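Local coordinates for protein S-adenosyl-L-methionine-dependent 2-deoxy-scyllo-inosamine dehydrogenase (Bacillus circulans, PDB 4M7S) that catalyses the radical S-adenosyl-L-methionine-dependent two-electron oxidation of 2-deoxy-scyllo-inosamine to amino-dideoxy-scyllo-inosose in butirosin biosynthesis, using two [4Fe-4S] clusters, at residues 57-65 / 184-192; 71-79 / 102-110. All coordinates share one frame; numbering follows the deposited sequence.

Contact 1: residues 57-65 / 184-192; sequences ISFHFYGEP and VLPCFEDFN. With SF4 (iron/sulfur cluster), chain B; SF4 (iron/sulfur cluster), chain C.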
ATOM      1  N   ILE A  57      -7.933  -2.549  -0.049  1.00 22.71           N
ATOM      2  CA  ILE A  57      -7.249  -1.669   0.887  1.00 23.70           C
ATOM      3  C   ILE A  57      -6.330  -2.492   1.794  1.00 21.16           C
ATOM      4  O   ILE A  57      -6.764  -3.473   2.403  1.00 21.79           O
ATOM      5  CB  ILE A  57      -8.248  -0.790   1.708  1.00 24.45           C
ATOM      6  CG1 ILE A  57      -7.511   0.065   2.743  1.00 22.49           C
ATOM      7  CG2 ILE A  57      -9.323  -1.652   2.385  1.00 22.01           C
ATOM      8  CD1 ILE A  57      -8.349   1.229   3.274  1.00 26.50           C
ATOM      9  N   SER A  58      -5.050  -2.126   1.843  1.00 24.08           N
ATOM     10  CA  SER A  58      -4.112  -2.740   2.792  1.00 29.43           C
ATOM     11  C   SER A  58      -3.570  -1.726   3.811  1.00 31.41           C
ATOM     12  O   SER A  58      -3.669  -0.511   3.597  1.00 31.45           O
ATOM     13  CB  SER A  58      -2.978  -3.481   2.076  1.00 35.84           C
ATOM     14  OG  SER A  58      -2.522  -2.783   0.945  1.00 38.03           O
ATOM     15  N   PHE A  59      -3.007  -2.230   4.912  1.00 26.50           N
ATOM     16  CA  PHE A  59      -2.675  -1.398   6.073  1.00 27.49           C
ATOM     17  C   PHE A  59      -1.194  -1.405   6.434  1.00 33.00           C
ATOM     18  O   PHE A  59      -0.822  -1.179   7.599  1.00 33.02           O
ATOM     19  CB  PHE A  59      -3.484  -1.864   7.279  1.00 25.25           C
ATOM     20  CG  PHE A  59      -4.955  -1.890   7.026  1.00 25.32           C
ATOM     21  CD1 PHE A  59      -5.732  -0.760   7.257  1.00 26.77           C
ATOM     22  CD2 PHE A  59      -5.563  -3.032   6.529  1.00 26.03           C
ATOM     23  CE1 PHE A  59      -7.091  -0.775   7.023  1.00 24.44           C
ATOM     24  CE2 PHE A  59      -6.933  -3.051   6.272  1.00 25.48           C
ATOM     25  CZ  PHE A  59      -7.696  -1.923   6.528  1.00 24.33           C
ATOM     26  N   HIS A  60      -0.346  -1.623   5.415  0.52 30.37           N
ATOM     27  CA  HIS A  60       1.104  -1.901   5.555  0.52 31.39           C
ATOM     28  C   HIS A  60       1.942  -1.178   4.481  0.52 33.36           C
ATOM     29  O   HIS A  60       1.801  -1.481   3.294  0.52 38.82           O
ATOM     30  CB  HIS A  60       1.313  -3.418   5.394  0.52 29.29           C
ATOM     31  CG  HIS A  60       2.738  -3.881   5.522  0.52 30.68           C
ATOM     32  ND1 HIS A  60       3.092  -4.973   6.285  0.52 31.14           N
ATOM     33  CD2 HIS A  60       3.886  -3.437   4.954  0.52 31.95           C
ATOM     34  CE1 HIS A  60       4.397  -5.165   6.205  0.52 32.39           C
ATOM     35  NE2 HIS A  60       4.903  -4.248   5.404  0.52 35.46           N
ATOM     36  N   PHE A  61       2.835  -0.261   4.867  1.00 32.01           N
ATOM     37  CA  PHE A  61       3.690   0.371   3.864  1.00 30.25           C
ATOM     38  C   PHE A  61       5.030  -0.303   4.090  1.00 31.25           C
ATOM     39  O   PHE A  61       5.428  -1.193   3.326  1.00 32.75           O
ATOM     40  CB  PHE A  61       3.771   1.892   4.042  1.00 30.38           C
ATOM     41  CG  PHE A  61       4.619   2.582   3.019  1.00 27.58           C
ATOM     42  CD1 PHE A  61       4.734   2.068   1.727  1.00 27.72           C
ATOM     43  CD2 PHE A  61       5.322   3.735   3.345  1.00 26.73           C
ATOM     44  CE1 PHE A  61       5.528   2.685   0.780  1.00 26.88           C
ATOM     45  CE2 PHE A  61       6.126   4.371   2.399  1.00 30.04           C
ATOM     46  CZ  PHE A  61       6.234   3.838   1.109  1.00 29.72           C
ATOM     47  N   TYR A  62       5.715   0.087   5.158  1.00 28.59           N
ATOM     48  CA  TYR A  62       6.930  -0.627   5.562  1.00 29.20           C
ATOM     49  C   TYR A  62       6.924  -0.883   7.063  1.00 32.14           C
ATOM     50  O   TYR A  62       7.979  -1.007   7.703  1.00 35.18           O
ATOM     51  CB  TYR A  62       8.179   0.131   5.145  1.00 30.89           C
ATOM     52  CG  TYR A  62       8.538  -0.049   3.689  1.00 34.81           C
ATOM     53  CD1 TYR A  62       9.313  -1.125   3.271  1.00 33.88           C
ATOM     54  CD2 TYR A  62       8.095   0.854   2.732  1.00 35.40           C
ATOM     55  CE1 TYR A  62       9.646  -1.291   1.936  1.00 36.45           C
ATOM     56  CE2 TYR A  62       8.419   0.697   1.394  1.00 33.76           C
ATOM     57  CZ  TYR A  62       9.189  -0.377   1.004  1.00 38.16           C
ATOM     58  OH  TYR A  62       9.508  -0.523  -0.324  1.00 41.30           O
ATOM     59  N   GLY A  63       5.722  -0.959   7.619  1.00 32.77           N
ATOM     60  CA  GLY A  63       5.555  -1.244   9.032  1.00 33.85           C
ATOM     61  C   GLY A  63       4.656  -2.446   9.228  1.00 31.05           C
ATOM     62  O   GLY A  63       4.050  -2.941   8.274  1.00 31.87           O
ATOM     63  N   GLU A  64       4.573  -2.917  10.470  1.00 25.69           N
ATOM     64  CA  GLU A  64       3.747  -4.065  10.815  1.00 20.17           C
ATOM     65  C   GLU A  64       2.380  -3.580  11.280  1.00 18.81           C
ATOM     66  O   GLU A  64       2.282  -2.916  12.319  1.00 21.93           O
ATOM     67  CB  GLU A  64       4.428  -4.859  11.938  1.00 19.49           C
ATOM     68  CG  GLU A  64       3.598  -6.012  12.461  1.00 19.99           C
ATOM     69  CD  GLU A  64       3.082  -6.916  11.340  1.00 22.64           C
ATOM     70  OE1 GLU A  64       1.906  -7.339  11.415  1.00 21.59           O
ATOM     71  OE2 GLU A  64       3.858  -7.216  10.401  1.00 23.92           O
ATOM     72  N   PRO A  65       1.315  -3.903  10.524  1.00 20.56           N
ATOM     73  CA  PRO A  65      -0.001  -3.366  10.896  1.00 22.41           C
ATOM     74  C   PRO A  65      -0.515  -3.886  12.243  1.00 22.50           C
ATOM     75  O   PRO A  65      -1.227  -3.155  12.926  1.00 23.47           O
ATOM     76  CB  PRO A  65      -0.920  -3.810   9.741  1.00 20.47           C
ATOM     77  CG  PRO A  65      -0.217  -4.994   9.117  1.00 24.27           C
ATOM     78  CD  PRO A  65       1.269  -4.736   9.306  1.00 23.26           C
ATOM     79  N   VAL A 184       0.833  11.099  -0.248  1.00 20.75           N
ATOM     80  CA  VAL A 184       0.407  10.120  -1.234  1.00 20.76           C
ATOM     81  C   VAL A 184       1.564   9.832  -2.194  1.00 22.21           C
ATOM     82  O   VAL A 184       2.137  10.753  -2.782  1.00 23.75           O
ATOM     83  CB  VAL A 184      -0.820  10.620  -2.003  1.00 23.75           C
ATOM     84  CG1 VAL A 184      -1.308   9.558  -2.995  1.00 23.10           C
ATOM     85  CG2 VAL A 184      -1.933  10.991  -1.016  1.00 21.87           C
ATOM     86  N   LEU A 185       1.911   8.556  -2.335  1.00 19.74           N
ATOM     87  CA  LEU A 185       3.007   8.141  -3.212  1.00 20.36           C
ATOM     88  C   LEU A 185       2.421   7.268  -4.330  1.00 23.24           C
ATOM     89  O   LEU A 185       1.367   6.646  -4.149  1.00 22.29           O
ATOM     90  CB  LEU A 185       4.063   7.353  -2.422  1.00 18.18           C
ATOM     91  CG  LEU A 185       4.456   7.892  -1.044  1.00 18.60           C
ATOM     92  CD1 LEU A 185       5.398   6.917  -0.339  1.00 18.95           C
ATOM     93  CD2 LEU A 185       5.090   9.284  -1.132  1.00 18.36           C
ATOM     94  N   PRO A 186       3.106   7.205  -5.484  1.00 21.75           N
ATOM     95  CA  PRO A 186       2.589   6.463  -6.634  1.00 23.02           C
ATOM     96  C   PRO A 186       2.975   4.993  -6.604  1.00 23.46           C
ATOM     97  O   PRO A 186       2.553   4.255  -7.490  1.00 23.72           O
ATOM     98  CB  PRO A 186       3.296   7.141  -7.814  1.00 26.22           C
ATOM     99  CG  PRO A 186       4.613   7.529  -7.257  1.00 28.23           C
ATOM    100  CD  PRO A 186       4.335   7.947  -5.825  1.00 24.28           C
ATOM    101  N   CYS A 187       3.753   4.572  -5.605  1.00 23.33           N
ATOM    102  CA  CYS A 187       4.293   3.213  -5.594  1.00 22.72           C
ATOM    103  C   CYS A 187       4.820   2.742  -4.228  1.00 22.65           C
ATOM    104  O   CYS A 187       5.249   3.547  -3.401  1.00 24.21           O
ATOM    105  CB  CYS A 187       5.427   3.105  -6.604  1.00 24.80           C
ATOM    106  SG  CYS A 187       6.282   1.548  -6.470  1.00 30.95           S
ATOM    107  N   PHE A 188       4.796   1.431  -4.016  1.00 24.80           N
ATOM    108  CA  PHE A 188       5.214   0.836  -2.741  1.00 27.79           C
ATOM    109  C   PHE A 188       6.736   0.873  -2.610  1.00 31.68           C
ATOM    110  O   PHE A 188       7.286   0.609  -1.538  1.00 32.56           O
ATOM    111  CB  PHE A 188       4.744  -0.619  -2.676  1.00 29.23           C
ATOM    112  CG  PHE A 188       5.083  -1.407  -3.910  1.00 36.50           C
ATOM    113  CD1 PHE A 188       6.357  -1.945  -4.083  1.00 38.26           C
ATOM    114  CD2 PHE A 188       4.144  -1.573  -4.920  1.00 35.89           C
ATOM    115  CE1 PHE A 188       6.683  -2.646  -5.237  1.00 39.52           C
ATOM    116  CE2 PHE A 188       4.459  -2.279  -6.069  1.00 38.73           C
ATOM    117  CZ  PHE A 188       5.735  -2.817  -6.228  1.00 39.39           C
ATOM    118  N   GLU A 189       7.412   1.174  -3.717  1.00 30.27           N
ATOM    119  CA  GLU A 189       8.870   1.268  -3.751  1.00 34.78           C
ATOM    120  C   GLU A 189       9.383   2.592  -3.186  1.00 31.90           C
ATOM    121  O   GLU A 189      10.528   2.683  -2.743  1.00 31.87           O
ATOM    122  CB  GLU A 189       9.378   1.120  -5.191  1.00 41.24           C
ATOM    123  CG  GLU A 189       9.254  -0.278  -5.784  1.00 46.25           C
ATOM    124  CD  GLU A 189      10.366  -1.213  -5.330  1.00 52.81           C
ATOM    125  OE1 GLU A 189      11.499  -0.742  -5.091  1.00 53.19           O
ATOM    126  OE2 GLU A 189      10.104  -2.425  -5.213  1.00 56.75           O
ATOM    127  N   ASP A 190       8.537   3.617  -3.206  1.00 26.27           N
ATOM    128  CA  ASP A 190       8.959   4.971  -2.853  1.00 26.87           C
ATOM    129  C   ASP A 190       9.146   5.180  -1.336  1.00 28.57           C
ATOM    130  O   ASP A 190       8.550   6.084  -0.746  1.00 26.44           O
ATOM    131  CB  ASP A 190       7.949   5.983  -3.395  1.00 23.42           C
ATOM    132  CG  ASP A 190       8.526   7.376  -3.489  1.00 26.62           C
ATOM    133  OD1 ASP A 190       9.762   7.526  -3.310  1.00 23.65           O
ATOM    134  OD2 ASP A 190       7.743   8.313  -3.747  1.00 27.43           O
ATOM    135  N   PHE A 191       9.996   4.367  -0.714  1.00 27.04           N
ATOM    136  CA  PHE A 191      10.250   4.456   0.724  0.53 29.33           C
ATOM    137  C   PHE A 191      10.808   5.816   1.118  1.00 32.03           C
ATOM    138  O   PHE A 191      10.584   6.304   2.221  1.00 36.49           O
ATOM    139  CB  PHE A 191      11.246   3.380   1.175  0.53 29.57           C
ATOM    140  CG  PHE A 191      11.751   3.579   2.583  0.53 30.23           C
ATOM    141  CD1 PHE A 191      11.003   3.141   3.667  0.53 29.61           C
ATOM    142  CD2 PHE A 191      12.960   4.214   2.821  0.53 31.95           C
ATOM    143  CE1 PHE A 191      11.463   3.321   4.965  0.53 30.78           C
ATOM    144  CE2 PHE A 191      13.420   4.404   4.117  0.53 35.03           C
ATOM    145  CZ  PHE A 191      12.668   3.955   5.190  0.53 32.60           C
ATOM    146  N   ASN A 192      11.572   6.413   0.214  1.00 31.45           N
ATOM    147  CA  ASN A 192      12.180   7.711   0.487  1.00 33.58           C
ATOM    148  C   ASN A 192      11.280   8.883   0.097  1.00 29.74           C
ATOM    149  O   ASN A 192      11.673  10.045   0.228  1.00 32.26           O
ATOM    150  CB  ASN A 192      13.541   7.817  -0.199  1.00 39.02           C
ATOM    151  CG  ASN A 192      14.622   7.055   0.542  1.00 45.97           C
ATOM    152  OD1 ASN A 192      14.684   7.087   1.771  1.00 47.43           O
ATOM    153  ND2 ASN A 192      15.477   6.362  -0.201  1.00 51.94           N
TER
HETATM  154 FE1  SF4 B 501       9.505   0.595  -9.940  1.00 27.79          FE
HETATM  155 FE2  SF4 B 501       8.664   3.040 -10.668  1.00 28.24          FE
HETATM  156 FE3  SF4 B 501       7.493   1.741  -8.641  1.00 28.25          FE
HETATM  157 FE4  SF4 B 501       7.114   0.964 -11.158  1.00 27.09          FE
HETATM  158  S1  SF4 B 501       6.398   2.962 -10.259  1.00 27.57           S
HETATM  159  S2  SF4 B 501       7.536  -0.438  -9.388  1.00 28.48           S
HETATM  160  S3  SF4 B 501       9.179   1.321 -12.088  1.00 29.62           S
HETATM  161  S4  SF4 B 501       9.664   2.498  -8.643  1.00 29.89           S
HETATM  162 FE1  SF4 C 502       9.393  -5.574   8.815  1.00 28.73          FE
HETATM  163 FE2  SF4 C 502      11.161  -7.224   7.701  1.00 28.21          FE
HETATM  164 FE3  SF4 C 502      10.652  -4.890   6.538  1.00 31.04          FE
HETATM  165 FE4  SF4 C 502       8.733  -6.806   6.513  1.00 32.45          FE
HETATM  166  S1  SF4 C 502      10.762  -6.898   5.444  1.00 29.64           S
HETATM  167  S2  SF4 C 502       8.412  -4.590   6.990  1.00 32.88           S
HETATM  168  S3  SF4 C 502       9.108  -7.836   8.542  1.00 28.53           S
HETATM  169  S4  SF4 C 502      11.663  -5.176   8.598  1.00 26.58           S
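The Y62 ring has F191 over one face, and the carbonyl of F188 lies at its edge near the plane. F191 comes edge-on, so the pair is T-shaped, with planes at 84° and ring centroids 5.4 Å apart. CD1 of F191 makes the approach, 3.8 Å from CD2 of Y62. F191 was modelled in two conformers, and this stack holds for the one described. The neighbouring F61 ring has CD2 of Y62 over the centre of one face. Its edge takes F188 CA and the carbonyl of D190, with F61 CZ 3.7 Å from D190 O. F61 CZ also lies 3.5 Å from L185 CD1, the two side chains crossing at about a right angle.

One hydrogen bond joins the loops. Y62 OH gives it to F188 O at 2.8 Å, with the donor tilted 18° from the carbonyl plane. CG of Y62 is anti to the carbonyl carbon (chi1 -79°), which lets the ring hydroxyl reach F188 O.

The turn that carries F188 also holds a cluster ligand. C187 opens this type I turn, which ends at D190, and C187 SG binds iron FE3 of the chain B cluster at 2.5 Å. C187 SG also accepts a hydrogen bond from the backbone N of E189 at 3.0 Å, which probably helps to stabilise the thiolate. C169, C232 and C235 also line that pocket. At the other cluster, in chain C, Y62 O lies near the sulfur S2 and accepts a bond from N25.

The contact thus bridges the sites of both clusters. C16, C20 and C23 form the CX3CX2C motif of radical SAM enzymes, and 62-64 (Y-G-E) probably corresponds to their GGE motif. C187 belongs to the auxiliary-cluster domain of the SPASM family.

Contact 2: residues 71-79 / 102-110; sequences LDLFVGMTT and QTLTELGIQ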
ATOM      1  N   LEU A  71      -5.690  -0.573  15.272  1.00 21.51           N
ATOM      2  CA  LEU A  71      -6.008  -1.414  14.121  1.00 22.13           C
ATOM      3  C   LEU A  71      -7.478  -1.868  14.065  1.00 22.34           C
ATOM      4  O   LEU A  71      -8.112  -1.769  13.019  1.00 23.64           O
ATOM      5  CB  LEU A  71      -5.067  -2.618  14.022  1.00 22.19           C
ATOM      6  CG  LEU A  71      -5.306  -3.392  12.718  1.00 22.06           C
ATOM      7  CD1 LEU A  71      -4.914  -2.549  11.506  1.00 17.82           C
ATOM      8  CD2 LEU A  71      -4.597  -4.740  12.719  1.00 19.79           C
ATOM      9  N   ASP A  72      -8.022  -2.353  15.175  1.00 22.88           N
ATOM     10  CA  ASP A  72      -9.404  -2.836  15.169  1.00 23.45           C
ATOM     11  C   ASP A  72     -10.369  -1.731  14.769  1.00 24.34           C
ATOM     12  O   ASP A  72     -11.272  -1.952  13.967  1.00 23.23           O
ATOM     13  CB  ASP A  72      -9.817  -3.386  16.541  1.00 22.14           C
ATOM     14  CG  ASP A  72      -9.131  -4.706  16.883  1.00 30.55           C
ATOM     15  OD1 ASP A  72      -8.379  -5.240  16.037  1.00 28.92           O
ATOM     16  OD2 ASP A  72      -9.352  -5.205  18.007  1.00 37.95           O
ATOM     17  N   LEU A  73     -10.170  -0.555  15.358  1.00 22.35           N
ATOM     18  CA  LEU A  73     -10.938   0.643  15.041  1.00 23.84           C
ATOM     19  C   LEU A  73     -10.859   0.942  13.548  1.00 24.43           C
ATOM     20  O   LEU A  73     -11.883   1.152  12.887  1.00 21.61           O
ATOM     21  CB  LEU A  73     -10.345   1.819  15.823  1.00 25.01           C
ATOM     22  CG  LEU A  73     -11.058   3.149  16.097  1.00 31.17           C
ATOM     23  CD1 LEU A  73     -10.264   4.286  15.519  1.00 27.99           C
ATOM     24  CD2 LEU A  73     -12.513   3.177  15.637  1.00 30.25           C
ATOM     25  N   PHE A  74      -9.633   0.969  13.026  1.00 19.48           N
ATOM     26  CA  PHE A  74      -9.399   1.274  11.616  1.00 22.07           C
ATOM     27  C   PHE A  74     -10.047   0.252  10.690  1.00 23.49           C
ATOM     28  O   PHE A  74     -10.621   0.615   9.665  1.00 18.72           O
ATOM     29  CB  PHE A  74      -7.898   1.378  11.313  1.00 18.64           C
ATOM     30  CG  PHE A  74      -7.233   2.574  11.945  1.00 23.02           C
ATOM     31  CD1 PHE A  74      -7.986   3.617  12.447  1.00 22.05           C
ATOM     32  CD2 PHE A  74      -5.848   2.652  12.028  1.00 22.93           C
ATOM     33  CE1 PHE A  74      -7.379   4.718  13.024  1.00 25.17           C
ATOM     34  CE2 PHE A  74      -5.235   3.748  12.603  1.00 22.49           C
ATOM     35  CZ  PHE A  74      -5.999   4.782  13.100  1.00 25.13           C
ATOM     36  N   VAL A  75      -9.945  -1.025  11.039  1.00 22.12           N
ATOM     37  CA  VAL A  75     -10.582  -2.066  10.235  1.00 23.85           C
ATOM     38  C   VAL A  75     -12.113  -1.971  10.299  1.00 24.30           C
ATOM     39  O   VAL A  75     -12.798  -2.095   9.279  1.00 25.71           O
ATOM     40  CB  VAL A  75     -10.110  -3.468  10.678  1.00 25.41           C
ATOM     41  CG1 VAL A  75     -10.892  -4.542   9.952  1.00 25.66           C
ATOM     42  CG2 VAL A  75      -8.615  -3.622  10.420  1.00 22.96           C
ATOM     43  N   GLY A  76     -12.648  -1.745  11.499  1.00 23.78           N
ATOM     44  CA  GLY A  76     -14.080  -1.579  11.676  1.00 26.79           C
ATOM     45  C   GLY A  76     -14.616  -0.400  10.876  1.00 28.72           C
ATOM     46  O   GLY A  76     -15.720  -0.456  10.322  1.00 27.68           O
HETATM   47  N   MSE A  77     -13.835   0.674  10.812  1.00 26.37           N
HETATM   48  CA  MSE A  77     -14.233   1.853  10.038  1.00 28.22           C
HETATM   49  C   MSE A  77     -14.291   1.590   8.531  1.00 27.32           C
HETATM   50  O   MSE A  77     -15.096   2.202   7.822  1.00 29.65           O
HETATM   51  CB  MSE A  77     -13.304   3.038  10.327  1.00 26.35           C
HETATM   52  CG  MSE A  77     -13.444   3.611  11.728  1.00 29.39           C
HETATM   53 SE   MSE A  77     -12.151   5.044  12.105  1.00 50.78          SE
HETATM   54  CE  MSE A  77     -12.885   6.408  10.928  1.00 25.75           C
ATOM     55  N   THR A  78     -13.457   0.684   8.029  1.00 25.62           N
ATOM     56  CA  THR A  78     -13.489   0.402   6.597  1.00 29.74           C
ATOM     57  C   THR A  78     -14.818  -0.213   6.231  1.00 29.33           C
ATOM     58  O   THR A  78     -15.400   0.113   5.196  1.00 32.09           O
ATOM     59  CB  THR A  78     -12.364  -0.539   6.129  1.00 32.92           C
ATOM     60  OG1 THR A  78     -12.648  -1.872   6.574  1.00 40.91           O
ATOM     61  CG2 THR A  78     -11.039  -0.080   6.661  1.00 25.96           C
ATOM     62  N   THR A  79     -15.301  -1.097   7.096  1.00 27.96           N
ATOM     63  CA  THR A  79     -16.585  -1.760   6.892  1.00 28.32           C
ATOM     64  C   THR A  79     -17.749  -0.756   6.923  1.00 33.36           C
ATOM     65  O   THR A  79     -18.796  -0.966   6.293  1.00 36.24           O
ATOM     66  CB  THR A  79     -16.796  -2.879   7.953  1.00 36.19           C
ATOM     67  OG1 THR A  79     -15.744  -3.848   7.842  1.00 36.52           O
ATOM     68  CG2 THR A  79     -18.120  -3.572   7.766  1.00 36.54           C
ATOM     69  N   GLN A 102      -9.270 -14.039  14.357  1.00 23.45           N
ATOM     70  CA  GLN A 102     -10.716 -14.165  14.320  1.00 28.05           C
ATOM     71  C   GLN A 102     -11.382 -12.815  14.531  1.00 26.47           C
ATOM     72  O   GLN A 102     -12.416 -12.532  13.937  1.00 28.16           O
ATOM     73  CB  GLN A 102     -11.200 -15.201  15.338  1.00 31.79           C
ATOM     74  CG  GLN A 102     -10.728 -16.624  15.029  1.00 35.54           C
ATOM     75  CD  GLN A 102     -11.477 -17.677  15.834  1.00 45.26           C
ATOM     76  OE1 GLN A 102     -12.311 -17.351  16.679  1.00 49.43           O
ATOM     77  NE2 GLN A 102     -11.184 -18.947  15.572  1.00 46.90           N
ATOM     78  N   THR A 103     -10.772 -11.987  15.374  1.00 26.54           N
ATOM     79  CA  THR A 103     -11.264 -10.640  15.649  1.00 27.29           C
ATOM     80  C   THR A 103     -11.171  -9.778  14.390  1.00 25.31           C
ATOM     81  O   THR A 103     -12.143  -9.144  13.995  1.00 23.92           O
ATOM     82  CB  THR A 103     -10.458  -9.976  16.784  1.00 27.23           C
ATOM     83  OG1 THR A 103     -10.675 -10.696  18.003  1.00 27.84           O
ATOM     84  CG2 THR A 103     -10.867  -8.530  16.970  1.00 26.01           C
ATOM     85  N   LEU A 104      -9.997  -9.762  13.764  1.00 20.80           N
ATOM     86  CA  LEU A 104      -9.804  -8.997  12.537  1.00 23.76           C
ATOM     87  C   LEU A 104     -10.707  -9.481  11.406  1.00 25.42           C
ATOM     88  O   LEU A 104     -11.226  -8.671  10.638  1.00 27.43           O
ATOM     89  CB  LEU A 104      -8.326  -9.014  12.118  1.00 23.19           C
ATOM     90  CG  LEU A 104      -7.477  -8.156  13.068  1.00 23.72           C
ATOM     91  CD1 LEU A 104      -5.988  -8.380  12.875  1.00 23.14           C
ATOM     92  CD2 LEU A 104      -7.835  -6.680  12.909  1.00 24.66           C
ATOM     93  N   THR A 105     -10.901 -10.798  11.305  1.00 24.86           N
ATOM     94  CA  THR A 105     -11.819 -11.342  10.305  1.00 29.42           C
ATOM     95  C   THR A 105     -13.253 -10.833  10.524  1.00 31.71           C
ATOM     96  O   THR A 105     -13.911 -10.375   9.590  1.00 30.48           O
ATOM     97  CB  THR A 105     -11.792 -12.876  10.285  1.00 31.43           C
ATOM     98  OG1 THR A 105     -10.470 -13.322   9.969  1.00 30.42           O
ATOM     99  CG2 THR A 105     -12.756 -13.416   9.241  1.00 37.84           C
ATOM    100  N   GLU A 106     -13.734 -10.908  11.761  1.00 31.20           N
ATOM    101  CA  GLU A 106     -15.078 -10.415  12.079  1.00 33.64           C
ATOM    102  C   GLU A 106     -15.223  -8.920  11.783  1.00 30.91           C
ATOM    103  O   GLU A 106     -16.275  -8.467  11.343  1.00 35.40           O
ATOM    104  CB  GLU A 106     -15.415 -10.691  13.540  1.00 36.98           C
ATOM    105  CG  GLU A 106     -16.651  -9.956  14.047  1.00 47.29           C
ATOM    106  CD  GLU A 106     -16.893 -10.184  15.531  1.00 55.00           C
ATOM    107  OE1 GLU A 106     -16.710  -9.231  16.320  1.00 58.09           O
ATOM    108  OE2 GLU A 106     -17.261 -11.318  15.905  1.00 57.35           O
ATOM    109  N   LEU A 107     -14.157  -8.161  12.015  1.00 25.49           N
ATOM    110  CA  LEU A 107     -14.177  -6.719  11.762  1.00 28.24           C
ATOM    111  C   LEU A 107     -14.182  -6.343  10.277  1.00 29.36           C
ATOM    112  O   LEU A 107     -14.593  -5.240   9.924  1.00 32.15           O
ATOM    113  CB  LEU A 107     -13.012  -6.036  12.473  1.00 27.48           C
ATOM    114  CG  LEU A 107     -13.063  -6.075  14.003  1.00 29.28           C
ATOM    115  CD1 LEU A 107     -11.751  -5.560  14.545  1.00 29.44           C
ATOM    116  CD2 LEU A 107     -14.220  -5.265  14.553  1.00 31.29           C
ATOM    117  N   GLY A 108     -13.726  -7.248   9.412  1.00 32.70           N
ATOM    118  CA  GLY A 108     -13.806  -7.010   7.979  1.00 30.27           C
ATOM    119  C   GLY A 108     -12.663  -7.512   7.109  1.00 29.37           C
ATOM    120  O   GLY A 108     -12.803  -7.549   5.886  1.00 28.93           O
ATOM    121  N   ILE A 109     -11.533  -7.889   7.712  1.00 24.15           N
ATOM    122  CA  ILE A 109     -10.399  -8.365   6.913  1.00 22.80           C
ATOM    123  C   ILE A 109     -10.791  -9.614   6.129  1.00 26.14           C
ATOM    124  O   ILE A 109     -11.264 -10.591   6.711  1.00 29.94           O
ATOM    125  CB  ILE A 109      -9.145  -8.681   7.773  1.00 24.40           C
ATOM    126  CG1 ILE A 109      -8.646  -7.424   8.489  1.00 23.29           C
ATOM    127  CG2 ILE A 109      -8.017  -9.277   6.889  1.00 23.60           C
ATOM    128  CD1 ILE A 109      -8.421  -6.231   7.557  1.00 19.92           C
ATOM    129  N   GLN A 110     -10.583  -9.592   4.815  1.00 23.77           N
ATOM    130  CA  GLN A 110     -10.938 -10.733   3.982  1.00 26.97           C
ATOM    131  C   GLN A 110      -9.742 -11.635   3.689  1.00 31.41           C
ATOM    132  O   GLN A 110      -9.906 -12.767   3.237  1.00 35.61           O
ATOM    133  CB  GLN A 110     -11.583 -10.258   2.679  1.00 29.17           C
ATOM    134  CG  GLN A 110     -12.929  -9.574   2.894  1.00 30.98           C
ATOM    135  CD  GLN A 110     -13.535  -9.073   1.611  1.00 36.29           C
ATOM    136  OE1 GLN A 110     -13.161  -9.513   0.528  1.00 37.28           O
ATOM    137  NE2 GLN A 110     -14.482  -8.140   1.724  1.00 38.49           N
TER
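V75 has CG1 anti to the backbone N (chi1 173°), and this sends that methyl into the 102-110 segment. T79, one turn later, has OG1 beside its own N (chi1 -60°), where it can reach the end of helix 98-107. V75 CG1 lies 3.6 Å from L107 CB and also touches I109, 3.8 Å from its CD1. The second methyl of V75, CG2, meets L104 CD2. L104 CD2 then packs on L71, 3.8 Å from CD2, with the two side chains crossing at about a right angle. D72 crosses L107 in the same way, its CB 3.5 Å from L107 CD1. Its carboxylate OD1 makes a salt bridge with R100, so the acid end is paired from helix 98-107 itself.

The two helix segments run in roughly the same direction, 26° apart, with axes 9.3 Å from each other. The backbones come closest at G76 and L107, with G76 CA near L107 O. Helix 98-107 ends in a Schellman motif at G108, and I109 N returns to L104 O at 3.0 Å. T79 OG1 donates to L107 O at 2.8 Å, from slightly out of the carbonyl plane.

These are neighbouring outer helices of the partial TIM barrel of radical SAM enzymes. The chemistry is mostly aliphatic, carried by methyls of L71, V75, L104 and I109. I109 also touches P87 and I89 of the sheet, and L104 touches F112. The T79 bond gives a partner to a carbonyl of the last helical turn and probably helps to hold the helix end against its neighbour.

After strand 7-10 and helix 38-50 the chain reaches strand 56-58 and the loop that follows it, to P65, then helix 71-81. It continues through strand 86-91 to helix 98-107. There contact 2 closes a short loop, 71-79 with 102-110. The chain then adds strands 111-116 and 139-143 before entering the cluster-binding part. Contact 1 closes a much longer loop when 184-192 returns to 57-65, so contact 2 is nested inside it. Their centres are about 19 Å apart, yet they touch: F59 packs on T78 and I109, and P65 meets L71. Contact 2 joins outer helices of the barrel, while contact 1 ties the barrel to the auxiliary-cluster domain.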